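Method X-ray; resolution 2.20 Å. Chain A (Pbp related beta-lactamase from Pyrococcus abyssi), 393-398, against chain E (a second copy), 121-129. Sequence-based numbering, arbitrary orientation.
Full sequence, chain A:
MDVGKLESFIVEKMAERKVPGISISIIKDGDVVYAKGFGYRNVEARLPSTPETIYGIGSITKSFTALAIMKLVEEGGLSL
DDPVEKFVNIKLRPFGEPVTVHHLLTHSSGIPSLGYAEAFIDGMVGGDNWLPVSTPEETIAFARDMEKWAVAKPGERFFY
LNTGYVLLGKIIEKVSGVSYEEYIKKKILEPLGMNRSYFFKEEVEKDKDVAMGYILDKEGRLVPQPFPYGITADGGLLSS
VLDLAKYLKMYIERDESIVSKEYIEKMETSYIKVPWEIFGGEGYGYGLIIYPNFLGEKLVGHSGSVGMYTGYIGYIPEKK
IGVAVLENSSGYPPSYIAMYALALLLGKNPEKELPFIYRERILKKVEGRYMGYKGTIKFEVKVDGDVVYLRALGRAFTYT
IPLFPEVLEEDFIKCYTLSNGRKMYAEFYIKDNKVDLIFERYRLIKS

Chain A, residues 393-398: LGRAFT
Chain E, residues 121-129: IDGMVGGDN

The most unusual feature of this contact is the meeting of a carboxylate with an aromatic edge: OD1 of E:Asp122 lies 2.9 Å from CD2 of A:Phe397, near the plane of the ring. The ring's slightly positive rim of C–H bonds suits an anionic oxygen better than the electron-rich face would, though 2.9 Å is tight, shorter than the usual carbon–oxygen van der Waals separation. No direct hydrogen bond joins the stretches; one salt bridge, two bridging waters and nonpolar packing hold them, burying 291 Å² in all.

Chain A runs as an irregular segment. A:Gly394, at phi/psi 100/114, adopts a conformation in which a CB would jam against the preceding carbonyl oxygen. A:Arg395 (-72/-4), A:Ala396 (-106/-32) and A:Phe397 (-138/53) then turn the chain. Chain E leaves a helix through E:Val125 (-116/16), E:Gly126 (82/21), E:Gly127 (-83/-166) and E:Asp128 (-83/-43). E:Asp122 O accepts from E:Gly127 N at 2.8 Å, and E:Gly123 O from E:Gly126 N at 3.2 Å, closing the turn. The register pairs A:Gly394 with E:Asp128 (CA to CA 5.4 Å) and A:Ala396 with E:Gly127 (CA to CA 5.5 Å), so the two backbones run in opposite senses.

E:Asp122, chi1 t (175°), also serves its own chain: its OD2 accepts from E:Asn129 N at 2.8 Å, tying the helix to the loop. Beside it, E:Gly127 has no room for a side chain, since an ideal CB would fall 2.2 Å from E:Asp122 OD1. Its bare CA instead receives the methyl of A:Ala396, with A:Ala396 CB 4.1 Å from E:Gly127 CA.

A:Phe397, chi1 m (-53°) and chi2 -71°, points its CA-to-CB bond toward chain E. Its CZ reaches CG1 of E:Val125 (chi1 t, 177°) at 4.3 Å, where the branched valine offers a methyl to the ring's hydrocarbon edge.

At the other end, E:Asp128, chi1 -94° between wells and chi2 58°, directs its CA-to-CB bond toward chain A, and its CB lies 4.1 Å from A:Gly394 CA. A:Arg395, with chi1 to chi3 m, t, m and chi4 -166°, starts sideways but brings its end nearer: its NE forms a salt bridge with E:Asp128 OD1 at 3.3 Å. The carboxylate lies off the guanidinium plane, with OD2 over one face, so charge attraction acts without hydrogen-bond alignment. Water 1 donates to E:Asp128 OD2 (3.1 Å from the water O) and accepts a weak bond from A:Gly394 N (3.1 Å). Water 2 accepts from A:Arg395 NH2 (2.9 Å from its O) and donates to E:Gly126 O (2.8 Å), linking the guanidinium to the loop backbone.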

ATOM      1  N   LEU A 393     -10.606  15.941 -15.107  1.00 31.68           N
ATOM      2  CA  LEU A 393     -10.803  15.200 -13.870  1.00 33.62           C
ATOM      3  C   LEU A 393     -11.451  13.880 -14.282  1.00 34.09           C
ATOM      4  O   LEU A 393     -11.664  13.641 -15.471  1.00 35.29           O
ATOM      5  CB  LEU A 393     -11.719  15.965 -12.905  1.00 33.43           C
ATOM      6  CG  LEU A 393     -11.083  17.052 -12.034  1.00 32.92           C
ATOM      7  CD1 LEU A 393     -10.370  18.075 -12.900  1.00 31.87           C
ATOM      8  CD2 LEU A 393     -12.167  17.714 -11.175  1.00 32.51           C
ATOM      9  N   GLY A 394     -11.772  13.032 -13.312  1.00 34.98           N
ATOM     10  CA  GLY A 394     -12.372  11.749 -13.630  1.00 35.71           C
ATOM     11  C   GLY A 394     -11.297  10.677 -13.587  1.00 35.76           C
ATOM     12  O   GLY A 394     -10.363  10.688 -14.397  1.00 36.36           O
ATOM     13  N   ARG A 395     -11.420   9.755 -12.635  1.00 36.09           N
ATOM     14  CA  ARG A 395     -10.452   8.672 -12.463  1.00 35.71           C
ATOM     15  C   ARG A 395     -10.568   7.632 -13.571  1.00 35.67           C
ATOM     16  O   ARG A 395      -9.780   6.688 -13.631  1.00 36.10           O
ATOM     17  CB  ARG A 395     -10.669   7.987 -11.114  1.00 35.40           C
ATOM     18  CG  ARG A 395     -10.791   8.952  -9.939  1.00 35.74           C
ATOM     19  CD  ARG A 395     -11.455   8.256  -8.752  1.00 36.42           C
ATOM     20  NE  ARG A 395     -12.645   7.519  -9.177  1.00 37.68           N
ATOM     21  CZ  ARG A 395     -13.568   7.039  -8.347  1.00 38.78           C
ATOM     22  NH1 ARG A 395     -13.448   7.221  -7.037  1.00 38.57           N
ATOM     23  NH2 ARG A 395     -14.611   6.378  -8.830  1.00 39.02           N
ATOM     24  N   ALA A 396     -11.546   7.813 -14.452  1.00 35.77           N
ATOM     25  CA  ALA A 396     -11.764   6.871 -15.546  1.00 35.62           C
ATOM     26  C   ALA A 396     -11.313   7.430 -16.889  1.00 35.60           C
ATOM     27  O   ALA A 396     -10.854   6.679 -17.756  1.00 35.59           O
ATOM     28  CB  ALA A 396     -13.237   6.491 -15.612  1.00 35.23           C
ATOM     29  N   PHE A 397     -11.433   8.745 -17.055  1.00 36.28           N
ATOM     30  CA  PHE A 397     -11.050   9.395 -18.307  1.00 37.39           C
ATOM     31  C   PHE A 397     -10.299  10.715 -18.120  1.00 38.06           C
ATOM     32  O   PHE A 397     -10.682  11.735 -18.702  1.00 38.04           O
ATOM     33  CB  PHE A 397     -12.303   9.641 -19.150  1.00 36.94           C
ATOM     34  CG  PHE A 397     -13.129   8.408 -19.356  1.00 36.69           C
ATOM     35  CD1 PHE A 397     -12.671   7.376 -20.181  1.00 35.95           C
ATOM     36  CD2 PHE A 397     -14.340   8.252 -18.691  1.00 36.08           C
ATOM     37  CE1 PHE A 397     -13.412   6.200 -20.338  1.00 36.24           C
ATOM     38  CE2 PHE A 397     -15.089   7.080 -18.838  1.00 36.94           C
ATOM     39  CZ  PHE A 397     -14.622   6.050 -19.664  1.00 36.01           C
ATOM     40  N   THR A 398      -9.226  10.689 -17.330  1.00 38.24           N
ATOM     41  CA  THR A 398      -8.418  11.886 -17.078  1.00 37.93           C
ATOM     42  C   THR A 398      -7.275  12.006 -18.089  1.00 37.92           C
ATOM     43  O   THR A 398      -6.311  11.242 -18.026  1.00 38.79           O
ATOM     44  CB  THR A 398      -7.814  11.859 -15.640  1.00 37.54           C
ATOM     45  OG1 THR A 398      -6.993  13.019 -15.429  1.00 35.95           O
ATOM     46  CG2 THR A 398      -6.969  10.607 -15.436  1.00 36.56           C
TER
ATOM     47  N   ILE E 121     -22.703  10.051 -21.099  1.00 15.83           N
ATOM     48  CA  ILE E 121     -21.990   8.826 -21.432  1.00 15.25           C
ATOM     49  C   ILE E 121     -20.959   8.422 -20.388  1.00 14.83           C
ATOM     50  O   ILE E 121     -20.808   7.240 -20.081  1.00 16.08           O
ATOM     51  CB  ILE E 121     -21.298   8.967 -22.797  1.00 15.42           C
ATOM     52  CG1 ILE E 121     -22.361   9.224 -23.871  1.00 17.99           C
ATOM     53  CG2 ILE E 121     -20.481   7.717 -23.100  1.00 16.01           C
ATOM     54  CD1 ILE E 121     -21.810   9.611 -25.208  1.00 20.07           C
ATOM     55  N   ASP E 122     -20.234   9.397 -19.860  1.00 15.33           N
ATOM     56  CA  ASP E 122     -19.232   9.112 -18.842  1.00 17.45           C
ATOM     57  C   ASP E 122     -19.902   8.372 -17.679  1.00 17.74           C
ATOM     58  O   ASP E 122     -19.417   7.341 -17.225  1.00 17.27           O
ATOM     59  CB  ASP E 122     -18.608  10.412 -18.330  1.00 18.99           C
ATOM     60  CG  ASP E 122     -17.651  10.180 -17.179  1.00 23.93           C
ATOM     61  OD1 ASP E 122     -16.543   9.650 -17.413  1.00 25.42           O
ATOM     62  OD2 ASP E 122     -18.017  10.514 -16.036  1.00 26.94           O
ATOM     63  N   GLY E 123     -21.021   8.910 -17.205  1.00 17.52           N
ATOM     64  CA  GLY E 123     -21.731   8.283 -16.103  1.00 16.91           C
ATOM     65  C   GLY E 123     -22.295   6.919 -16.460  1.00 16.18           C
ATOM     66  O   GLY E 123     -22.284   6.012 -15.635  1.00 16.65           O
ATOM     67  N   MET E 124     -22.767   6.768 -17.694  1.00 16.56           N
ATOM     68  CA  MET E 124     -23.358   5.508 -18.149  1.00 17.38           C
ATOM     69  C   MET E 124     -22.352   4.381 -18.348  1.00 19.23           C
ATOM     70  O   MET E 124     -22.737   3.237 -18.615  1.00 18.74           O
ATOM     71  CB  MET E 124     -24.134   5.728 -19.448  1.00 18.32           C
ATOM     72  CG  MET E 124     -25.350   6.629 -19.299  1.00 19.42           C
ATOM     73  SD  MET E 124     -26.508   6.024 -18.048  1.00 23.34           S
ATOM     74  CE  MET E 124     -27.446   4.794 -19.026  1.00 22.60           C
ATOM     75  N   VAL E 125     -21.068   4.708 -18.222  1.00 19.19           N
ATOM     76  CA  VAL E 125     -20.002   3.725 -18.379  1.00 20.52           C
ATOM     77  C   VAL E 125     -19.229   3.537 -17.064  1.00 20.04           C
ATOM     78  O   VAL E 125     -18.130   2.988 -17.043  1.00 20.18           O
ATOM     79  CB  VAL E 125     -19.034   4.151 -19.516  1.00 21.16           C
ATOM     80  CG1 VAL E 125     -17.886   3.175 -19.627  1.00 23.41           C
ATOM     81  CG2 VAL E 125     -19.786   4.186 -20.836  1.00 21.65           C
ATOM     82  N   GLY E 126     -19.817   3.992 -15.964  1.00 21.09           N
ATOM     83  CA  GLY E 126     -19.173   3.852 -14.670  1.00 20.54           C
ATOM     84  C   GLY E 126     -18.126   4.911 -14.361  1.00 21.57           C
ATOM     85  O   GLY E 126     -17.270   4.700 -13.500  1.00 22.30           O
ATOM     86  N   GLY E 127     -18.193   6.046 -15.053  1.00 21.31           N
ATOM     87  CA  GLY E 127     -17.245   7.119 -14.818  1.00 21.70           C
ATOM     88  C   GLY E 127     -17.636   7.986 -13.633  1.00 24.18           C
ATOM     89  O   GLY E 127     -18.514   7.626 -12.851  1.00 22.19           O
ATOM     90  N   ASP E 128     -17.004   9.149 -13.504  1.00 26.57           N
ATOM     91  CA  ASP E 128     -17.299  10.029 -12.382  1.00 29.01           C
ATOM     92  C   ASP E 128     -18.492  10.968 -12.446  1.00 29.37           C
ATOM     93  O   ASP E 128     -19.212  11.092 -11.446  1.00 30.16           O
ATOM     94  CB  ASP E 128     -16.065  10.836 -12.002  1.00 31.34           C
ATOM     95  CG  ASP E 128     -15.273  10.168 -10.912  1.00 34.14           C
ATOM     96  OD1 ASP E 128     -14.854   9.007 -11.117  1.00 34.76           O
ATOM     97  OD2 ASP E 128     -15.085  10.797  -9.848  1.00 36.13           O
ATOM     98  N   ASN E 129     -18.734  11.646 -13.565  1.00 28.32           N
ATOM     99  CA  ASN E 129     -19.895  12.516 -13.538  1.00 27.98           C
ATOM    100  C   ASN E 129     -21.174  11.753 -13.745  1.00 25.25           C
ATOM    101  O   ASN E 129     -21.174  10.523 -13.818  1.00 25.48           O
ATOM    102  CB  ASN E 129     -19.786  13.709 -14.508  1.00 30.93           C
ATOM    103  CG  ASN E 129     -19.123  13.365 -15.806  1.00 33.95           C
ATOM    104  OD1 ASN E 129     -19.650  12.595 -16.602  1.00 36.91           O
ATOM    105  ND2 ASN E 129     -17.955  13.954 -16.043  1.00 35.38           N
TER
HETATM  106  O   HOH W   1     -12.724  12.680 -10.376  1.00 30.30           O
HETATM  107  O   HOH W   2     -16.434   5.839 -11.061  1.00 34.14           O